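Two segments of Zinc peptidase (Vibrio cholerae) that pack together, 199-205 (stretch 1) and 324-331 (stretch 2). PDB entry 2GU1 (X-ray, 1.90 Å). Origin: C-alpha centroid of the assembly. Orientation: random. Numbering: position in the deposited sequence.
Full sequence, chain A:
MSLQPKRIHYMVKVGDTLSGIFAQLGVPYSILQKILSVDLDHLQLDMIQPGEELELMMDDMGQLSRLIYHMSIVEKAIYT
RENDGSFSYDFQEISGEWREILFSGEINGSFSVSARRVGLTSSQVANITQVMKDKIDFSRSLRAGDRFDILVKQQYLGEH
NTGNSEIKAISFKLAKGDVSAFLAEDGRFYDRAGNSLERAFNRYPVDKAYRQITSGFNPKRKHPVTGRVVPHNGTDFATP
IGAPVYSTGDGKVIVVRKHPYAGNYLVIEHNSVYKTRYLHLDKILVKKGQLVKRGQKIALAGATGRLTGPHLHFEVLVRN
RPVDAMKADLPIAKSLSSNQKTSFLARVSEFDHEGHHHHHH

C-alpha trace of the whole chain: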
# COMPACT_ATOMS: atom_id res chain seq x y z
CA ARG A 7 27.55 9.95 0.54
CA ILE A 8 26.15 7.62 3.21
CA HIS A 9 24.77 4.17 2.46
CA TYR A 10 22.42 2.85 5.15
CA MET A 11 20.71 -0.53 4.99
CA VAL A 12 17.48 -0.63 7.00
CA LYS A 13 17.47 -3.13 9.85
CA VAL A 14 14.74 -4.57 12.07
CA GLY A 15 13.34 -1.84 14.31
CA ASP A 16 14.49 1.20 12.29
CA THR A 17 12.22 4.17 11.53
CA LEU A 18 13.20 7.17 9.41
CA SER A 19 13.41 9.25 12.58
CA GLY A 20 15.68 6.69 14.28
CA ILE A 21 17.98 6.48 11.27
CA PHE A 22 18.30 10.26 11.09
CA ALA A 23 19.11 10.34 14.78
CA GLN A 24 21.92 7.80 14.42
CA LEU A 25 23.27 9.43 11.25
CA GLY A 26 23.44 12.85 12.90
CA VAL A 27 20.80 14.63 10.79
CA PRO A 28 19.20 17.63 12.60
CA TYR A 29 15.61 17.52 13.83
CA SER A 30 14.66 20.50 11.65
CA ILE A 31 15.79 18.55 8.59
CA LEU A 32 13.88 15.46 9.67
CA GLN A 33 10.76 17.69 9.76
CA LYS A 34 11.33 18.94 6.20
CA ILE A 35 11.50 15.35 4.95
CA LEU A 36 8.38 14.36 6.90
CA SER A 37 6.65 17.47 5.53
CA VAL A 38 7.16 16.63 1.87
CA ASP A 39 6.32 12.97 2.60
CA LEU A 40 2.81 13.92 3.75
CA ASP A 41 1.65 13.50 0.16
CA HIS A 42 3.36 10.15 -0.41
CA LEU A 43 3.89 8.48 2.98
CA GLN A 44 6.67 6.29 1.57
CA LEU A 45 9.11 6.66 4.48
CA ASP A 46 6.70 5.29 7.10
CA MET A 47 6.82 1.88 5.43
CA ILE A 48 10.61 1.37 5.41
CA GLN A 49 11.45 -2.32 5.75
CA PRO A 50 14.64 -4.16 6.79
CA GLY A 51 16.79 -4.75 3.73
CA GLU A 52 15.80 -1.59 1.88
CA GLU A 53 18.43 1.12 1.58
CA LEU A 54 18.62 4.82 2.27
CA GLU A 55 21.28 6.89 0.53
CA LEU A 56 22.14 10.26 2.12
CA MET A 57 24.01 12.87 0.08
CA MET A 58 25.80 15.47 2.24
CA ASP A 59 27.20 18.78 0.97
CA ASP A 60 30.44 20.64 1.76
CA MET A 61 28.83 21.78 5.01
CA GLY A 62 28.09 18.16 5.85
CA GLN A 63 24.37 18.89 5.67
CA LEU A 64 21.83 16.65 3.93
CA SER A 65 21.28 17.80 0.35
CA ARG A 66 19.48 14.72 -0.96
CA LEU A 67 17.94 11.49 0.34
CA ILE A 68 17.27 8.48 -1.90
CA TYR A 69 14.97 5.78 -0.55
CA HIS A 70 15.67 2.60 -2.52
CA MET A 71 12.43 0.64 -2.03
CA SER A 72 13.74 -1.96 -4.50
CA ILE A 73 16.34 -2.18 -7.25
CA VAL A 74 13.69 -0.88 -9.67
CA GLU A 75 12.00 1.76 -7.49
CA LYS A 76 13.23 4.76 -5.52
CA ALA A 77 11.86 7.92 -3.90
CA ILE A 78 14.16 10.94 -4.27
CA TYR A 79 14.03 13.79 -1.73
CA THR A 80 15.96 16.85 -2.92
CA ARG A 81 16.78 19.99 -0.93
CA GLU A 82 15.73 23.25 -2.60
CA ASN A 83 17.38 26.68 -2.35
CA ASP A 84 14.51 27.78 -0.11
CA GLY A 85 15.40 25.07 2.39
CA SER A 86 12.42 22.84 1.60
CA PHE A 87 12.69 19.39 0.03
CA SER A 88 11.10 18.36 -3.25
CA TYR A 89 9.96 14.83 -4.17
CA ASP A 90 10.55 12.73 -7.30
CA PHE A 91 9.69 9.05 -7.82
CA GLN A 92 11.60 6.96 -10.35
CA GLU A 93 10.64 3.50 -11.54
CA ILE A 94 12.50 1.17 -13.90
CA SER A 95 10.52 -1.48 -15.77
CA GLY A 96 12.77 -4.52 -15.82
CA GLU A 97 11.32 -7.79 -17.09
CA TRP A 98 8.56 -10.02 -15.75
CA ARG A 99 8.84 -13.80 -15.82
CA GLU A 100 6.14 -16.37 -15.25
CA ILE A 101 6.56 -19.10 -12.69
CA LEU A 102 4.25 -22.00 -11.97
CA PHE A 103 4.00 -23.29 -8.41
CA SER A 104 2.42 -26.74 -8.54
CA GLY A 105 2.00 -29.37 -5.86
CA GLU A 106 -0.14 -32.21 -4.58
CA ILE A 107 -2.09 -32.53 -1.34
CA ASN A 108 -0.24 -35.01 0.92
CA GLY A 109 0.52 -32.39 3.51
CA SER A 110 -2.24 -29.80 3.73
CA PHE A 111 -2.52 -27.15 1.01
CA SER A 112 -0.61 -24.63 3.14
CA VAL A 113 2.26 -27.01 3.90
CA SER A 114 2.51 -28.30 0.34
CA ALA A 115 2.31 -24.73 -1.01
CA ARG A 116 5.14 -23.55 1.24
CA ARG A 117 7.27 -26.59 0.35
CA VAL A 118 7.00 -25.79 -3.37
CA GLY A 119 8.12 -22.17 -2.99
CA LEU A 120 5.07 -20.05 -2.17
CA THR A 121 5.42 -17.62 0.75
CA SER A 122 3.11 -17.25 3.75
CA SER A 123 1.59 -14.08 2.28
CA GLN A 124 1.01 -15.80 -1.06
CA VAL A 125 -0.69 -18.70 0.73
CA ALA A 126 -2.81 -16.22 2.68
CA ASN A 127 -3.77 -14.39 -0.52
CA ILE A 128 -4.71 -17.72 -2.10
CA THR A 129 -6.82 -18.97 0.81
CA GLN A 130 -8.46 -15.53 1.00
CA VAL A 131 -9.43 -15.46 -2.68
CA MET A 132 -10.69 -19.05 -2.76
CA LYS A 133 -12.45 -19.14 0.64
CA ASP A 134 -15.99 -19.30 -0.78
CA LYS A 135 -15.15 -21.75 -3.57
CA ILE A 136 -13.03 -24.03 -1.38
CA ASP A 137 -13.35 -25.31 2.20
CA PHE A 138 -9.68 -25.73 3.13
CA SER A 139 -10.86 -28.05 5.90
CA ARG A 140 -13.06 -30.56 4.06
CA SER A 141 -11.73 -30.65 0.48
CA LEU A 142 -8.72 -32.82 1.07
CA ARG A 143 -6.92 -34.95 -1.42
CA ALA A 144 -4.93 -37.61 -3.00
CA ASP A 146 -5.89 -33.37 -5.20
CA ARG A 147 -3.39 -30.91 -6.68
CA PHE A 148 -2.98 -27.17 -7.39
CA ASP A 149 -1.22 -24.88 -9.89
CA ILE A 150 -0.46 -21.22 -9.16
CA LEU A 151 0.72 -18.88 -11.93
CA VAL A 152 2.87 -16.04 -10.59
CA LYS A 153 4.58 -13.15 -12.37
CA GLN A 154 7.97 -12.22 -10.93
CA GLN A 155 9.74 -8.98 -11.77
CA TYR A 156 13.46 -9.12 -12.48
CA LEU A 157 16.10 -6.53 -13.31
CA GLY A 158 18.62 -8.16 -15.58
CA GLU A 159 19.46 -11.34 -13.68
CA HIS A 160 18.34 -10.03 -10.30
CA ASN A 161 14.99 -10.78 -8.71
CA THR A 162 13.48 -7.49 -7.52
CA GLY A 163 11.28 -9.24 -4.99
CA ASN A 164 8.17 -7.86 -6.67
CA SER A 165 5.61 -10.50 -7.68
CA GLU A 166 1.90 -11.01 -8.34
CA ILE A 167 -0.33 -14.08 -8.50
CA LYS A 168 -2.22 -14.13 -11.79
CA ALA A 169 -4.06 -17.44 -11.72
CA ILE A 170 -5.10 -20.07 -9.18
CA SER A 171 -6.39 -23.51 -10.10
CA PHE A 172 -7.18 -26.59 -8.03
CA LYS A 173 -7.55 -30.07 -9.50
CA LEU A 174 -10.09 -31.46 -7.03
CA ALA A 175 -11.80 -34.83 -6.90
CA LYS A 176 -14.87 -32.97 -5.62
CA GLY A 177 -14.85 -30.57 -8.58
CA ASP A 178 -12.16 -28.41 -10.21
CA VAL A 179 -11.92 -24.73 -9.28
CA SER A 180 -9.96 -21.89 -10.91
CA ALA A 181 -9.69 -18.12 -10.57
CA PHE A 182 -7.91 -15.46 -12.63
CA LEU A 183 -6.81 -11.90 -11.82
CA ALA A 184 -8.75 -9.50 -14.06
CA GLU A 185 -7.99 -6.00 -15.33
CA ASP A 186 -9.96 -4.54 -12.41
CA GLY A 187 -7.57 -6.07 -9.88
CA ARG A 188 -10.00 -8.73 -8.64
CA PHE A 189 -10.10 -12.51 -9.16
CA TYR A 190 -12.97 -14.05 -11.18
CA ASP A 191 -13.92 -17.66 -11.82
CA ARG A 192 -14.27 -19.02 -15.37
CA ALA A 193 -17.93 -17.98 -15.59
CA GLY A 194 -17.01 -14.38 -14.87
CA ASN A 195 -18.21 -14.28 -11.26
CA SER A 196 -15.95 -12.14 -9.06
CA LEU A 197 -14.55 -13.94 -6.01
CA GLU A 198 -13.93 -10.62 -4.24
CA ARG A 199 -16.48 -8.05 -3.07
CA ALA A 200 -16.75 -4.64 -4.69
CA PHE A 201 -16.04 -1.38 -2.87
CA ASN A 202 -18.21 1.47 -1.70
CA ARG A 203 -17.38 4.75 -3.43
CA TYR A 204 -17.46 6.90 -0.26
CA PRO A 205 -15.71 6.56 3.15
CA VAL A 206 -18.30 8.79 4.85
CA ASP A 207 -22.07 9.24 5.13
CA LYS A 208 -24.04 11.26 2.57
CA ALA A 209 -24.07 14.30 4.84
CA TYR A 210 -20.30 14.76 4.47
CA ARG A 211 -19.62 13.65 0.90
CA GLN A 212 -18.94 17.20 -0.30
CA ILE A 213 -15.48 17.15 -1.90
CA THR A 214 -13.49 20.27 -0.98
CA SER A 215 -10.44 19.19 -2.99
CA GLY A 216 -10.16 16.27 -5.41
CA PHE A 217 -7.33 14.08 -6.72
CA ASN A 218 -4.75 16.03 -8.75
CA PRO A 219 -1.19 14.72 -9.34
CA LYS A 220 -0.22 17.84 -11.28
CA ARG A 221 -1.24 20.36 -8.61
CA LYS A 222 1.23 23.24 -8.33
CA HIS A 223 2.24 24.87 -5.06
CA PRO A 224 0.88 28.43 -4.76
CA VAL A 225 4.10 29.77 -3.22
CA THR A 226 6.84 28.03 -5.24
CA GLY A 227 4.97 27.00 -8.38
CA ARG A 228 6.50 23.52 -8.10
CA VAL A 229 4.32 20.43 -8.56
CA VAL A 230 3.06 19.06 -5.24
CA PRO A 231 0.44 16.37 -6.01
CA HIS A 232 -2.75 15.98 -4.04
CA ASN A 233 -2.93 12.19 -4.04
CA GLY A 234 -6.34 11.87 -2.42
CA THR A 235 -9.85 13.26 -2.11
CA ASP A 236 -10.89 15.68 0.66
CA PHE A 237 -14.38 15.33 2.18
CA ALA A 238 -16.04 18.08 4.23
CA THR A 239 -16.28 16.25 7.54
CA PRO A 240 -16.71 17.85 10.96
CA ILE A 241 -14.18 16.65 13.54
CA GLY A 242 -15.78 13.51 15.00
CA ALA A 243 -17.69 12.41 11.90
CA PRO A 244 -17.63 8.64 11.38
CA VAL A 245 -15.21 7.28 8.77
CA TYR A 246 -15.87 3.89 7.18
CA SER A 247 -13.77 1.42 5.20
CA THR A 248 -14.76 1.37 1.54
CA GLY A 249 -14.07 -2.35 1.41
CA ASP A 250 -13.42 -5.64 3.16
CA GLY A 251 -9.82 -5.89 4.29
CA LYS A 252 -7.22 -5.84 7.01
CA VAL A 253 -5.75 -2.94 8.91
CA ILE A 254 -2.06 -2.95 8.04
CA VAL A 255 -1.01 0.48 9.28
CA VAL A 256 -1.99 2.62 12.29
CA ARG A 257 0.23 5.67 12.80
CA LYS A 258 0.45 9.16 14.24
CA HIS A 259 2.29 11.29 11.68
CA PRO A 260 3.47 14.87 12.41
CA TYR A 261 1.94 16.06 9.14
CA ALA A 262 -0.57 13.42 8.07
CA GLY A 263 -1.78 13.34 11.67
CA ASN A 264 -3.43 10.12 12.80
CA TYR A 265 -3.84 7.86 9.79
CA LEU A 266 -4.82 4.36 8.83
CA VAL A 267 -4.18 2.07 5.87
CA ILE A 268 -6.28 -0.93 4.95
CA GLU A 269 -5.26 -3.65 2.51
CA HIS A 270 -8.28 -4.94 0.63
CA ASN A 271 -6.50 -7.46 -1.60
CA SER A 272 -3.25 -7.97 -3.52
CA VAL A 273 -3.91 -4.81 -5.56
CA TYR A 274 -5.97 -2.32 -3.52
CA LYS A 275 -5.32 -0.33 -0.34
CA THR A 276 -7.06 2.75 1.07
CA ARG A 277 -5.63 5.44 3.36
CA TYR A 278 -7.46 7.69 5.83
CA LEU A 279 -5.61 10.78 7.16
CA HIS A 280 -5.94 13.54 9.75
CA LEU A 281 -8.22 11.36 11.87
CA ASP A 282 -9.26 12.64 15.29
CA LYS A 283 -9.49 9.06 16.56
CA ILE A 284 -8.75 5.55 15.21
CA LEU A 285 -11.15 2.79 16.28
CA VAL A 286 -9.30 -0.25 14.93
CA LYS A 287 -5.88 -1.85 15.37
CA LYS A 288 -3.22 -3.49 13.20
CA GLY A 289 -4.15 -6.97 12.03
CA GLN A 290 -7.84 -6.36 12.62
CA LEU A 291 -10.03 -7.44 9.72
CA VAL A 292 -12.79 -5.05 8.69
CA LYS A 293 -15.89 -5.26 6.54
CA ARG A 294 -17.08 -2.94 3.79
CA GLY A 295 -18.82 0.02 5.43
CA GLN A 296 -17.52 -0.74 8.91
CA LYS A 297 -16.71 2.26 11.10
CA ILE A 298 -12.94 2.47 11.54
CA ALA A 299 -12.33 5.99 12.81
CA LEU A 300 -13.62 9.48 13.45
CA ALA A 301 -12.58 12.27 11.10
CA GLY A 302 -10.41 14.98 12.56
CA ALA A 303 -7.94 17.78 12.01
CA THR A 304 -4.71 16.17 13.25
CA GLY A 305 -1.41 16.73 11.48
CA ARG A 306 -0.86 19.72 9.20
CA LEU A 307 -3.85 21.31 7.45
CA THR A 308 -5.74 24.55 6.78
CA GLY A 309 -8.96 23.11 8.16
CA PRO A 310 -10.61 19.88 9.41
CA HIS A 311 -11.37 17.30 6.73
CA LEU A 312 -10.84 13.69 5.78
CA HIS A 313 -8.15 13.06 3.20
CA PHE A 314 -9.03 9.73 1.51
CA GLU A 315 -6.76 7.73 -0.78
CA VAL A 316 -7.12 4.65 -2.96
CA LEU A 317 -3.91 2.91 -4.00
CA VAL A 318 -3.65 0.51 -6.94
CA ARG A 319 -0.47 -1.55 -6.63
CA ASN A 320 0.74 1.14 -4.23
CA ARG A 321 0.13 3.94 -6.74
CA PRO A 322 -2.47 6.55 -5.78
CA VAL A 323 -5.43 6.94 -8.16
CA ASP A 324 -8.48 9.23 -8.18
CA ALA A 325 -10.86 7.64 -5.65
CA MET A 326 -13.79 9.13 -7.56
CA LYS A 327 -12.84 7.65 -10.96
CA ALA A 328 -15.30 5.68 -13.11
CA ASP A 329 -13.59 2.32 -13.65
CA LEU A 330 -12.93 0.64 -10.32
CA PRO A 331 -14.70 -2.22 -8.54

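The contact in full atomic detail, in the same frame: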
# COMPACT_ATOMS: atom_id res chain seq x y z
N ARG A 199 -15.43 -9.06 -3.12
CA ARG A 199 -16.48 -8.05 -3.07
C ARG A 199 -16.05 -6.70 -3.62
O ARG A 199 -14.87 -6.35 -3.58
CB ARG A 199 -17.00 -7.88 -1.64
CG ARG A 199 -17.84 -9.06 -1.16
CD ARG A 199 -18.94 -8.60 -0.22
NE ARG A 199 -18.43 -8.15 1.06
CZ ARG A 199 -19.17 -7.55 1.99
NH1 ARG A 199 -20.46 -7.34 1.77
NH2 ARG A 199 -18.63 -7.18 3.14
N ALA A 200 -17.01 -5.96 -4.15
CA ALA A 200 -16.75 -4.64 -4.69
C ALA A 200 -16.58 -3.66 -3.54
O ALA A 200 -16.74 -4.02 -2.37
CB ALA A 200 -17.91 -4.19 -5.58
N PHE A 201 -16.27 -2.41 -3.88
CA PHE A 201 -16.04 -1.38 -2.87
C PHE A 201 -17.16 -0.35 -2.87
O PHE A 201 -17.91 -0.22 -3.84
CB PHE A 201 -14.74 -0.62 -3.17
CG PHE A 201 -13.52 -1.50 -3.27
CD1 PHE A 201 -12.57 -1.26 -4.27
CD2 PHE A 201 -13.28 -2.50 -2.35
CE1 PHE A 201 -11.40 -2.01 -4.33
CE2 PHE A 201 -12.11 -3.26 -2.40
CZ PHE A 201 -11.17 -3.01 -3.39
N ASN A 202 -17.26 0.38 -1.77
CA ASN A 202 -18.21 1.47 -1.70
C ASN A 202 -17.41 2.65 -2.25
O ASN A 202 -16.19 2.68 -2.13
CB ASN A 202 -18.62 1.77 -0.25
CG ASN A 202 -19.56 0.72 0.31
OD1 ASN A 202 -20.36 0.14 -0.42
ND2 ASN A 202 -19.48 0.48 1.61
N ARG A 203 -18.08 3.60 -2.88
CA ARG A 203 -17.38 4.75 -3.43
C ARG A 203 -16.91 5.74 -2.35
O ARG A 203 -15.81 6.28 -2.44
CB ARG A 203 -18.30 5.48 -4.41
CG ARG A 203 -17.73 6.79 -4.93
CD ARG A 203 -16.59 6.54 -5.87
NE ARG A 203 -17.07 6.00 -7.14
CZ ARG A 203 -16.29 5.58 -8.13
NH1 ARG A 203 -14.96 5.61 -8.00
NH2 ARG A 203 -16.83 5.11 -9.25
N TYR A 204 -17.74 5.95 -1.34
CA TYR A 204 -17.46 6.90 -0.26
C TYR A 204 -17.11 6.33 1.11
O TYR A 204 -17.68 5.33 1.54
CB TYR A 204 -18.67 7.83 -0.08
CG TYR A 204 -19.02 8.61 -1.33
CD1 TYR A 204 -18.27 9.72 -1.71
CD2 TYR A 204 -20.08 8.22 -2.15
CE1 TYR A 204 -18.57 10.42 -2.89
CE2 TYR A 204 -20.38 8.90 -3.31
CZ TYR A 204 -19.63 10.00 -3.68
OH TYR A 204 -19.92 10.68 -4.85
N PRO A 205 -16.15 6.97 1.82
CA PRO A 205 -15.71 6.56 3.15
C PRO A 205 -16.49 7.27 4.26
O PRO A 205 -16.18 7.12 5.44
CB PRO A 205 -14.24 6.96 3.17
CG PRO A 205 -14.27 8.26 2.40
CD PRO A 205 -15.20 7.94 1.23
N ASP A 324 -7.31 8.43 -8.54
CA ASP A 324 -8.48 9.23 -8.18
C ASP A 324 -9.55 8.30 -7.60
O ASP A 324 -10.08 7.45 -8.31
CB ASP A 324 -9.02 9.95 -9.42
CG ASP A 324 -10.00 11.05 -9.07
OD1 ASP A 324 -10.75 10.90 -8.08
OD2 ASP A 324 -10.03 12.06 -9.80
N ALA A 325 -9.86 8.47 -6.32
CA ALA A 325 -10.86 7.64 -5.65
C ALA A 325 -12.24 7.77 -6.28
O ALA A 325 -13.07 6.88 -6.16
CB ALA A 325 -10.93 7.99 -4.18
N MET A 326 -12.49 8.90 -6.94
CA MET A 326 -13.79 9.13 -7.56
C MET A 326 -13.88 8.70 -9.03
O MET A 326 -14.89 8.95 -9.68
CB MET A 326 -14.17 10.60 -7.43
CG MET A 326 -14.18 11.13 -6.01
SD MET A 326 -15.42 10.35 -4.96
CE MET A 326 -14.48 9.04 -4.18
N LYS A 327 -12.84 8.05 -9.55
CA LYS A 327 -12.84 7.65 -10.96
C LYS A 327 -13.83 6.54 -11.34
O LYS A 327 -14.12 5.64 -10.55
CB LYS A 327 -11.42 7.26 -11.41
CG LYS A 327 -10.95 5.89 -10.97
CD LYS A 327 -9.59 5.61 -11.59
CE LYS A 327 -9.13 4.20 -11.31
NZ LYS A 327 -7.87 3.88 -12.05
N ALA A 328 -14.32 6.62 -12.57
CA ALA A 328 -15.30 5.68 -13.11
C ALA A 328 -14.97 4.20 -12.97
O ALA A 328 -15.63 3.48 -12.21
CB ALA A 328 -15.57 6.01 -14.58
N ASP A 329 -13.96 3.73 -13.70
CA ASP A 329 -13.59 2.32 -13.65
C ASP A 329 -12.83 1.93 -12.39
O ASP A 329 -11.68 2.33 -12.19
CB ASP A 329 -12.74 1.95 -14.87
CG ASP A 329 -11.34 2.52 -14.81
OD1 ASP A 329 -11.20 3.76 -14.80
OD2 ASP A 329 -10.38 1.72 -14.76
N LEU A 330 -13.49 1.14 -11.56
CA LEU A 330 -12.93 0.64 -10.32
C LEU A 330 -14.02 -0.17 -9.64
O LEU A 330 -15.16 0.27 -9.54
CB LEU A 330 -12.45 1.80 -9.42
CG LEU A 330 -13.41 2.61 -8.54
CD1 LEU A 330 -14.66 2.99 -9.32
CD2 LEU A 330 -13.77 1.80 -7.31
N PRO A 331 -13.69 -1.39 -9.20
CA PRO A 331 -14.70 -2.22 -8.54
C PRO A 331 -14.98 -1.68 -7.15
O PRO A 331 -14.20 -0.89 -6.62
CB PRO A 331 -14.03 -3.59 -8.50
CG PRO A 331 -12.58 -3.23 -8.32
CD PRO A 331 -12.41 -2.09 -9.30
O HOH W 1 -13.62 5.43 -3.62

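A single arginine side chain makes every direct hydrogen bond between these two irregular stretches, and it does so entirely with backbone carbonyls. The chi1 of Arg203 is t, and its CA-to-CB bond points sideways, but the chain bends through two p torsions and brings the guanidinium up against the type I turn running from Asp324 to Lys327. There Arg203 NH1 donates to Lys327 O (2.7 Å) and to Ala325 O (2.9 Å), while Arg203 NH2 adds a weak bond to Lys327 O (3.1 Å). Both acceptors lie near the guanidinium plane, where the N-H groups point; Met326 O sits over one face. The turn that presents these carbonyls is held by Lys327 N to Asp324 O (3.1 Å) and by Met326 N to Asp324 OD1 (2.9 Å). A water bridges the backbones, donating to Arg203 O (2.6 Å from the water oxygen) and to Ala325 O (3.0 Å), so Ala325 O accepts twice. Met326 fills the space beside the arginine: its CE packs 3.7 Å from Arg203 CD, and its SD approaches Tyr204 CE1 at 3.8 Å, obliquely to the ring. Farther along, Phe201 meets the end of stretch 2 through apolar contacts, CE1 to Pro331 CG (4.3 Å) and CD1 to Leu330 CD2 (4.5 Å), the latter at the ring edge.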